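Flavin reductase domain protein, FMN-binding (Shewanella baltica, PDB 3HMZ) binds flavin mononucleotide and probably acts as an NAD(P)-linked flavin oxidoreductase. Local coordinates at residues G112-E117 with F125-S130. Numbering follows the deposited sequence.
With EDO (1,2-ethanediol), chain E.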
loop_
_atom_site.group_PDB
_atom_site.type_symbol
_atom_site.label_atom_id
_atom_site.label_comp_id
_atom_site.label_asym_id
_atom_site.label_seq_id
_atom_site.Cartn_x
_atom_site.Cartn_y
_atom_site.Cartn_z
ATOM N N GLY A 112 -25.273 -1.066 -0.343
ATOM C CA GLY A 112 -25.367 -1.735 -1.662
ATOM C C GLY A 112 -24.406 -2.896 -1.806
ATOM O O GLY A 112 -24.027 -3.221 -2.924
ATOM N N VAL A 113 -24.047 -3.548 -0.679
ATOM C CA VAL A 113 -23.109 -4.646 -0.706
ATOM C C VAL A 113 -23.827 -5.967 -0.919
ATOM O O VAL A 113 -24.658 -6.361 -0.091
ATOM C CB VAL A 113 -22.334 -4.742 0.622
ATOM C CG1 VAL A 113 -21.398 -5.976 0.650
ATOM C CG2 VAL A 113 -21.538 -3.434 0.865
ATOM N N GLU A 114 -23.472 -6.658 -1.993
ATOM C CA GLU A 114 -23.962 -7.993 -2.327
ATOM C C GLU A 114 -22.845 -8.982 -1.989
ATOM O O GLU A 114 -21.726 -8.821 -2.455
ATOM C CB GLU A 114 -24.356 -8.107 -3.795
ATOM C CG GLU A 114 -24.761 -9.497 -4.213
ATOM C CD GLU A 114 -24.985 -9.608 -5.682
ATOM O OE1 GLU A 114 -25.579 -8.695 -6.247
ATOM O OE2 GLU A 114 -24.567 -10.637 -6.263
ATOM N N LEU A 115 -23.144 -9.962 -1.150
ATOM C CA LEU A 115 -22.181 -10.949 -0.710
ATOM C C LEU A 115 -22.396 -12.323 -1.385
ATOM O O LEU A 115 -23.515 -12.688 -1.780
ATOM C CB LEU A 115 -22.263 -11.174 0.804
ATOM C CG LEU A 115 -21.979 -9.944 1.659
ATOM C CD1 LEU A 115 -22.237 -10.268 3.121
ATOM C CD2 LEU A 115 -20.556 -9.416 1.426
ATOM N N PHE A 116 -21.317 -13.089 -1.461
ATOM C CA PHE A 116 -21.348 -14.469 -1.911
ATOM C C PHE A 116 -20.362 -15.291 -1.121
ATOM O O PHE A 116 -19.548 -14.754 -0.373
ATOM C CB PHE A 116 -21.100 -14.584 -3.422
ATOM C CG PHE A 116 -19.678 -14.239 -3.885
ATOM C CD1 PHE A 116 -19.265 -12.937 -4.088
ATOM C CD2 PHE A 116 -18.748 -15.246 -4.117
ATOM C CE1 PHE A 116 -17.967 -12.641 -4.531
ATOM C CE2 PHE A 116 -17.461 -14.980 -4.569
ATOM C CZ PHE A 116 -17.068 -13.653 -4.780
ATOM N N GLU A 117 -20.447 -16.600 -1.284
ATOM C CA GLU A 117 -19.558 -17.555 -0.604
ATOM C C GLU A 117 -18.754 -18.319 -1.633
ATOM O O GLU A 117 -19.224 -18.564 -2.754
ATOM C CB GLU A 117 -20.352 -18.494 0.267
ATOM C CG GLU A 117 -20.965 -17.745 1.460
ATOM C CD GLU A 117 -21.727 -18.632 2.410
ATOM O OE1 GLU A 117 -22.148 -19.733 2.016
ATOM O OE2 GLU A 117 -21.973 -18.179 3.541
ATOM N N PHE A 125 -17.720 -12.886 0.777
ATOM C CA PHE A 125 -16.955 -12.266 -0.294
ATOM C C PHE A 125 -17.860 -11.195 -0.949
ATOM O O PHE A 125 -19.076 -11.428 -1.125
ATOM C CB PHE A 125 -16.569 -13.295 -1.342
ATOM C CG PHE A 125 -15.569 -14.314 -0.863
ATOM C CD1 PHE A 125 -15.944 -15.360 -0.044
ATOM C CD2 PHE A 125 -14.250 -14.222 -1.246
ATOM C CE1 PHE A 125 -14.999 -16.298 0.377
ATOM C CE2 PHE A 125 -13.325 -15.162 -0.866
ATOM C CZ PHE A 125 -13.708 -16.219 -0.026
ATOM N N VAL A 126 -17.282 -10.065 -1.347
ATOM C CA VAL A 126 -18.051 -8.972 -1.935
ATOM C C VAL A 126 -18.154 -9.131 -3.448
ATOM O O VAL A 126 -17.152 -9.151 -4.153
ATOM C CB VAL A 126 -17.497 -7.595 -1.530
ATOM C CG1 VAL A 126 -18.301 -6.471 -2.183
ATOM C CG2 VAL A 126 -17.417 -7.448 0.033
ATOM N N ALA A 127 -19.373 -9.249 -3.947
ATOM C CA ALA A 127 -19.627 -9.308 -5.387
ATOM C C ALA A 127 -19.190 -8.024 -6.086
ATOM O O ALA A 127 -19.323 -6.938 -5.521
ATOM C CB ALA A 127 -21.139 -9.540 -5.684
ATOM N N GLY A 128 -18.623 -8.168 -7.278
ATOM C CA GLY A 128 -18.245 -7.052 -8.119
ATOM C C GLY A 128 -16.796 -6.624 -8.014
ATOM O O GLY A 128 -16.327 -5.813 -8.818
ATOM N N CYS A 129 -16.071 -7.124 -7.003
ATOM C CA CYS A 129 -14.660 -6.772 -6.846
ATOM C C CYS A 129 -13.861 -7.466 -7.953
ATOM O O CYS A 129 -14.381 -8.341 -8.670
ATOM C CB CYS A 129 -14.157 -7.231 -5.489
ATOM S SG CYS A 129 -14.990 -6.363 -4.128
ATOM N N SER A 130 -12.617 -7.037 -8.111
ATOM C CA SER A 130 -11.730 -7.643 -9.096
ATOM C C SER A 130 -10.959 -8.853 -8.567
ATOM O O SER A 130 -10.509 -9.665 -9.359
ATOM C CB SER A 130 -10.772 -6.617 -9.673
ATOM O OG SER A 130 -9.998 -6.056 -8.654
HETATM C C1 EDO E . -19.099 -13.108 -8.666
HETATM O O1 EDO E . -19.374 -14.184 -7.750
HETATM C C2 EDO E . -18.726 -11.882 -7.860
HETATM O O2 EDO E . -18.496 -10.709 -8.627
HETATM O O HOH W 1 -21.451 -5.813 -3.957
#
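A two-stranded antiparallel hairpin joins 115-116 to 125-126, with F116 and F125 as its hydrogen-bonded pair. F116 N reaches F125 O at 2.8 Å and F125 N returns to F116 O at 2.9 Å; A127 N continues the ladder to E114 O at 2.8 Å. Where a second direct bond of this last pair would lie, a water accepts from E114 N and donates to A127 O. With chi1 at 69°, the F116 ring sits between its own backbone N and carbonyl carbon and leans across the neighbouring strand. F125 CB lies over one ring face, a CH-pi contact 3.5 Å from the F116 centroid, while O1 of an ethanediol, probably from the crystallisation liquor, sits over the centre of the opposite face and A127 N meets the edge. The two phenyl rings themselves meet obliquely, planes at 31°; W132 packs edge-to-face with F116. Replacing F116 by alanine would probably leave F125 CB and W132 without their aromatic partner. On the other side of the hairpin, L115 CD2 touches V126 CG2 at 4.0 Å, and both side chains pack on V44 of strand 41-55, which also carries FMN-binding residues. A type II turn from V126 to C129 then carries the chain on toward strand 131-138; the pairing is that of a short antiparallel beta hairpin beside the flavin-binding barrel.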